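Local coordinates for Lmo0740 protein (Listeria monocytogenes, PDB 4RFA) that probably acts as a Crp-family transcription regulator, pairing a cyclic nucleotide-binding-type domain with a C-terminal winged-helix domain that would bind DNA, at residues 148-151 and 152-155. Residues are numbered along the deposited sequence; the frame is centred on the assembly and turned at random.
Sequences KTPK and ERIY
A capping box formed by Thr149 and Glu152 starts helix 150-165, the first helix of the C-terminal domain, which has the winged-helix arrangement of Crp-type regulators. Thr149 OG1 accepts from Glu152 N at 3.1 Å, a nearly straight bond (168°). In return, Glu152 OE1 receives Thr149 N at 2.8 Å through its anti lone pair. The same oxygen takes a second bond from the Thr149 hydroxyl, OG1 to OE1 3.1 Å, from a donor tilted out of the carboxylate plane; two bonds thus hold the carboxylate against the cap. With CG anti to the carbonyl carbon (chi1 -65°), the Glu152 chain turns back toward the N-terminus, where Lys148 crosses it at about a right angle and lays CD 3.6 Å from OE1. The negative carboxylate at this helix end would also suit the helix dipole. On another side of the turn, the Arg153 chain bends at chi3 (-58°) and brings its guanidinium back over Pro150, whose CA sits 3.9 Å above the plane. At the edge of the guanidinium, Arg153 NH1 makes a short but poorly angled, weak bond to Lys148 O (2.7 Å). Further along, Lys151 and Tyr155 run side by side, with Lys151 CE 3.8 Å from ring atom CE2. Arg153 NE is held by Cys190 O, just beyond helix 183-189, while Lys151 NZ forms salt bridges with Glu203 and Glu207. Pro150, Lys151, Ile154 and Tyr155 all pack on helix 194-206, joining the domain's first helix to the second helix of its helix-turn-helix.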
ATOM      1  N   LYS A 148     -16.696   4.224  -5.096  1.00 49.80           N
ATOM      2  CA  LYS A 148     -17.703   4.646  -4.143  1.00 45.07           C
ATOM      3  C   LYS A 148     -18.122   6.063  -4.444  1.00 45.62           C
ATOM      4  O   LYS A 148     -17.353   6.855  -5.007  1.00 47.76           O
ATOM      5  CB  LYS A 148     -17.162   4.605  -2.723  1.00 50.76           C
ATOM      6  CG  LYS A 148     -16.726   3.271  -2.181  1.00 48.65           C
ATOM      7  CD  LYS A 148     -17.789   2.215  -2.140  1.00 57.47           C
ATOM      8  CE  LYS A 148     -17.198   1.035  -1.359  1.00 62.46           C
ATOM      9  NZ  LYS A 148     -18.242   0.015  -1.136  1.00 67.44           N
ATOM     10  N   THR A 149     -19.331   6.397  -4.038  1.00 46.59           N
ATOM     11  CA  THR A 149     -19.850   7.754  -4.159  1.00 47.80           C
ATOM     12  C   THR A 149     -19.146   8.670  -3.129  1.00 44.52           C
ATOM     13  O   THR A 149     -18.528   8.210  -2.193  1.00 40.39           O
ATOM     14  CB  THR A 149     -21.340   7.802  -3.823  1.00 48.19           C
ATOM     15  OG1 THR A 149     -21.510   7.336  -2.479  1.00 49.87           O
ATOM     16  CG2 THR A 149     -22.143   6.894  -4.747  1.00 51.86           C
ATOM     17  N   PRO A 150     -19.261   9.975  -3.306  1.00 46.37           N
ATOM     18  CA  PRO A 150     -18.629  10.822  -2.302  1.00 46.43           C
ATOM     19  C   PRO A 150     -19.161  10.608  -0.897  1.00 46.27           C
ATOM     20  O   PRO A 150     -18.396  10.647   0.049  1.00 41.50           O
ATOM     21  CB  PRO A 150     -18.916  12.235  -2.813  1.00 48.72           C
ATOM     22  CG  PRO A 150     -18.966  12.065  -4.308  1.00 49.95           C
ATOM     23  CD  PRO A 150     -19.670  10.737  -4.506  1.00 48.01           C
ATOM     24  N   LYS A 151     -20.437  10.306  -0.775  1.00 47.12           N
ATOM     25  CA  LYS A 151     -21.037  10.056   0.533  1.00 52.39           C
ATOM     26  C   LYS A 151     -20.477   8.830   1.187  1.00 49.44           C
ATOM     27  O   LYS A 151     -20.181   8.799   2.381  1.00 48.05           O
ATOM     28  CB  LYS A 151     -22.559   9.896   0.393  1.00 57.55           C
ATOM     29  CG  LYS A 151     -23.283   9.504   1.686  1.00 60.53           C
ATOM     30  CD  LYS A 151     -23.823  10.702   2.445  1.00 64.71           C
ATOM     31  CE  LYS A 151     -24.574  10.310   3.719  1.00 64.87           C
ATOM     32  NZ  LYS A 151     -25.977   9.931   3.490  1.00 66.10           N
ATOM     33  N   GLU A 152     -20.372   7.770   0.424  1.00 51.57           N
ATOM     34  CA  GLU A 152     -19.728   6.595   0.966  1.00 47.50           C
ATOM     35  C   GLU A 152     -18.295   6.861   1.336  1.00 40.13           C
ATOM     36  O   GLU A 152     -17.820   6.345   2.320  1.00 41.18           O
ATOM     37  CB  GLU A 152     -19.785   5.479  -0.052  1.00 53.12           C
ATOM     38  CG  GLU A 152     -21.206   5.018  -0.331  1.00 57.08           C
ATOM     39  CD  GLU A 152     -21.221   4.048  -1.472  1.00 60.32           C
ATOM     40  OE1 GLU A 152     -20.681   4.384  -2.560  1.00 59.46           O
ATOM     41  OE2 GLU A 152     -21.706   2.937  -1.249  1.00 64.46           O
ATOM     42  N   ARG A 153     -17.584   7.644   0.533  1.00 38.57           N
ATOM     43  CA  ARG A 153     -16.197   7.949   0.851  1.00 39.21           C
ATOM     44  C   ARG A 153     -16.011   8.734   2.143  1.00 40.76           C
ATOM     45  O   ARG A 153     -15.064   8.502   2.888  1.00 37.76           O
ATOM     46  CB  ARG A 153     -15.566   8.722  -0.291  1.00 40.43           C
ATOM     47  CG  ARG A 153     -15.413   7.869  -1.530  1.00 41.94           C
ATOM     48  CD  ARG A 153     -14.380   8.349  -2.507  1.00 39.80           C
ATOM     49  NE  ARG A 153     -14.573   9.709  -3.019  1.00 40.77           N
ATOM     50  CZ  ARG A 153     -15.261  10.045  -4.108  1.00 43.79           C
ATOM     51  NH1 ARG A 153     -15.940   9.131  -4.823  1.00 45.75           N
ATOM     52  NH2 ARG A 153     -15.267  11.315  -4.491  1.00 45.45           N
ATOM     53  N   ILE A 154     -16.914   9.667   2.429  1.00 41.50           N
ATOM     54  CA  ILE A 154     -16.732  10.510   3.606  1.00 37.71           C
ATOM     55  C   ILE A 154     -16.889   9.704   4.894  1.00 37.55           C
ATOM     56  O   ILE A 154     -16.158   9.911   5.873  1.00 37.99           O
ATOM     57  CB  ILE A 154     -17.659  11.747   3.563  1.00 42.33           C
ATOM     58  CG1 ILE A 154     -17.243  12.749   4.641  1.00 46.07           C
ATOM     59  CG2 ILE A 154     -19.132  11.385   3.715  1.00 47.68           C
ATOM     60  CD1 ILE A 154     -18.004  14.042   4.551  1.00 52.21           C
ATOM     61  N   TYR A 155     -17.831   8.770   4.914  1.00 38.62           N
ATOM     62  CA  TYR A 155     -17.920   7.868   6.074  1.00 40.64           C
ATOM     63  C   TYR A 155     -16.645   7.101   6.271  1.00 42.22           C
ATOM     64  O   TYR A 155     -16.164   6.968   7.382  1.00 43.15           O
ATOM     65  CB  TYR A 155     -19.058   6.864   5.859  1.00 47.58           C
ATOM     66  CG  TYR A 155     -20.416   7.332   6.411  1.00 46.57           C
ATOM     67  CD1 TYR A 155     -20.650   7.309   7.770  1.00 51.31           C
ATOM     68  CD2 TYR A 155     -21.442   7.755   5.583  1.00 50.44           C
ATOM     69  CE1 TYR A 155     -21.868   7.690   8.317  1.00 52.62           C
ATOM     70  CE2 TYR A 155     -22.682   8.120   6.112  1.00 52.46           C
ATOM     71  CZ  TYR A 155     -22.865   8.107   7.491  1.00 53.51           C
ATOM     72  OH  TYR A 155     -24.034   8.466   8.102  1.00 63.06           O
TER